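Local atomic coordinates of formylmethanofuran--tetrahydromethanopterin formyltransferase (Methanosarcina barkeri, PDB entry 1M5S), a protein that catalyses the reversible transfer of a formyl group from formylmethanofuran to tetrahydromethanopterin, an early step in making methane from carbon dioxide. Residues A[135-140]-A[150-155]. Residues are numbered along the deposited sequence; the frame is centred on the assembly and turned at random.
Sequences AGRKVY and LAEENI
Glu152 sends CG anti to its backbone N (chi1 -176°) and stays extended, while Arg137 starts with CG anti to its carbonyl carbon and is extended as far as NE. The two side chains cross at a slant, and Glu152 OE1 comes 3.0 Å from Arg137 CD. Arg137 NH1 gives a nearly straight salt-bridge bond of 3.0 Å to the syn lone pair of Glu152 OE1. That oxygen lies in the guanidinium plane, but the two flat groups are turned 82° apart. Both atoms also bond to the backbone of Asn106, NH1 to its O and OE1 to its N. A water joins the backbone N of Lys138 to Glu152 OE2.

Tyr140 and Ala151 form an antiparallel hydrogen-bonded pair in the hairpin of strands 137-144 and 147-170. Val139 CG1 packs on Leu150 CB at 3.7 Å. Past the pair, Glu153 N bonds to Lys138 O at 2.9 Å. The Glu153 chain passes the Tyr140 ring, with CG at the ring edge. Glu153 OE2 makes a weak salt bridge of 3.4 Å with Lys138 NZ.

An alanine at Arg137 would probably leave Glu152 OE1 without its cationic mate and Asn106 O without the NH1 bond. The salt bridge and backbone bonds join the two strands of the hairpin, the bonds of NH1 and OE1 to Asn106 tie this pair to strand 103-106, and the positive guanidinium probably favours an ionised Glu152.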
loop_
_atom_site.group_PDB
_atom_site.type_symbol
_atom_site.label_atom_id
_atom_site.label_comp_id
_atom_site.label_asym_id
_atom_site.label_seq_id
_atom_site.Cartn_x
_atom_site.Cartn_y
_atom_site.Cartn_z
ATOM N N ALA A 135 18.574 -19.410 -16.601
ATOM C CA ALA A 135 17.837 -20.631 -16.307
ATOM C C ALA A 135 17.384 -21.311 -17.600
ATOM O O ALA A 135 16.193 -21.510 -17.826
ATOM C CB ALA A 135 16.639 -20.313 -15.410
ATOM N N GLY A 136 18.337 -21.543 -18.504
ATOM C CA GLY A 136 18.039 -22.229 -19.752
ATOM C C GLY A 136 17.327 -21.371 -20.786
ATOM O O GLY A 136 17.274 -21.725 -21.963
ATOM N N ARG A 137 16.805 -20.232 -20.342
ATOM C CA ARG A 137 16.042 -19.310 -21.203
ATOM C C ARG A 137 16.982 -18.354 -21.946
ATOM O O ARG A 137 17.973 -17.864 -21.383
ATOM C CB ARG A 137 15.085 -18.468 -20.358
ATOM C CG ARG A 137 13.941 -19.280 -19.749
ATOM C CD ARG A 137 12.891 -18.400 -19.067
ATOM N NE ARG A 137 11.975 -19.156 -18.201
ATOM C CZ ARG A 137 10.646 -18.990 -18.196
ATOM N NH1 ARG A 137 10.059 -18.099 -19.006
ATOM N NH2 ARG A 137 9.808 -19.678 -17.407
ATOM N N LYS A 138 16.671 -18.131 -23.219
ATOM C CA LYS A 138 17.417 -17.217 -24.075
ATOM C C LYS A 138 16.977 -15.774 -23.835
ATOM O O LYS A 138 15.843 -15.392 -24.153
ATOM C CB LYS A 138 17.205 -17.585 -25.546
ATOM C CG LYS A 138 17.966 -16.704 -26.526
ATOM C CD LYS A 138 17.869 -17.247 -27.943
ATOM C CE LYS A 138 18.403 -16.251 -28.954
ATOM N NZ LYS A 138 18.300 -16.780 -30.347
ATOM N N VAL A 139 17.928 -14.955 -23.385
ATOM C CA VAL A 139 17.647 -13.596 -22.927
ATOM C C VAL A 139 18.550 -12.561 -23.605
ATOM O O VAL A 139 19.744 -12.784 -23.804
ATOM C CB VAL A 139 17.811 -13.488 -21.389
ATOM C CG1 VAL A 139 17.593 -12.054 -20.935
ATOM C CG2 VAL A 139 16.852 -14.432 -20.696
ATOM N N TYR A 140 17.983 -11.401 -23.893
ATOM C CA TYR A 140 18.722 -10.285 -24.497
ATOM C C TYR A 140 19.009 -9.231 -23.437
ATOM O O TYR A 140 18.136 -8.891 -22.624
ATOM C CB TYR A 140 17.910 -9.650 -25.624
ATOM C CG TYR A 140 17.847 -10.547 -26.850
ATOM C CD1 TYR A 140 18.952 -10.639 -27.702
ATOM C CD2 TYR A 140 16.687 -11.277 -27.111
ATOM C CE1 TYR A 140 18.904 -11.488 -28.811
ATOM C CE2 TYR A 140 16.640 -12.131 -28.217
ATOM C CZ TYR A 140 17.750 -12.239 -29.065
ATOM O OH TYR A 140 17.708 -13.080 -30.131
ATOM N N LEU A 150 16.948 -7.023 -18.922
ATOM C CA LEU A 150 16.903 -8.383 -19.443
ATOM C C LEU A 150 15.510 -8.708 -19.983
ATOM O O LEU A 150 14.505 -8.418 -19.338
ATOM C CB LEU A 150 17.295 -9.379 -18.347
ATOM C CG LEU A 150 18.789 -9.686 -18.148
ATOM C CD1 LEU A 150 19.642 -8.457 -18.364
ATOM C CD2 LEU A 150 19.002 -10.236 -16.754
ATOM N N ALA A 151 15.459 -9.227 -21.208
ATOM C CA ALA A 151 14.194 -9.601 -21.840
ATOM C C ALA A 151 14.337 -10.921 -22.599
ATOM O O ALA A 151 15.100 -11.012 -23.560
ATOM C CB ALA A 151 13.726 -8.490 -22.795
ATOM N N GLU A 152 13.592 -11.937 -22.175
ATOM C CA GLU A 152 13.554 -13.210 -22.895
ATOM C C GLU A 152 13.158 -12.988 -24.358
ATOM O O GLU A 152 12.444 -12.032 -24.681
ATOM C CB GLU A 152 12.563 -14.164 -22.231
ATOM C CG GLU A 152 12.519 -15.554 -22.851
ATOM C CD GLU A 152 11.965 -16.606 -21.906
ATOM O OE1 GLU A 152 11.668 -16.271 -20.740
ATOM O OE2 GLU A 152 11.838 -17.776 -22.325
ATOM N N GLU A 153 13.648 -13.852 -25.243
ATOM C CA GLU A 153 13.447 -13.657 -26.673
ATOM C C GLU A 153 11.969 -13.542 -27.044
ATOM O O GLU A 153 11.559 -12.610 -27.744
ATOM C CB GLU A 153 14.081 -14.803 -27.455
ATOM C CG GLU A 153 13.850 -14.699 -28.958
ATOM C CD GLU A 153 14.498 -15.824 -29.728
ATOM O OE1 GLU A 153 14.328 -17.000 -29.332
ATOM O OE2 GLU A 153 15.187 -15.521 -30.726
ATOM N N ASN A 154 11.172 -14.460 -26.509
ATOM C CA ASN A 154 9.781 -14.616 -26.918
ATOM C C ASN A 154 8.805 -14.406 -25.768
ATOM O O ASN A 154 9.124 -14.668 -24.608
ATOM C CB ASN A 154 9.558 -16.019 -27.499
ATOM C CG ASN A 154 10.066 -16.155 -28.922
ATOM O OD1 ASN A 154 9.970 -15.224 -29.728
ATOM N ND2 ASN A 154 10.581 -17.334 -29.248
ATOM N N ILE A 155 7.594 -13.989 -26.116
ATOM C CA ILE A 155 6.452 -14.089 -25.216
ATOM C C ILE A 155 5.330 -14.907 -25.874
ATOM O O ILE A 155 4.838 -14.559 -26.953
ATOM C CB ILE A 155 5.931 -12.689 -24.828
ATOM C CG1 ILE A 155 6.901 -12.037 -23.847
ATOM C CG2 ILE A 155 4.546 -12.786 -24.198
ATOM C CD1 ILE A 155 7.071 -10.578 -24.078
HETATM O O HOH W 1 14.148 -18.780 -24.225
#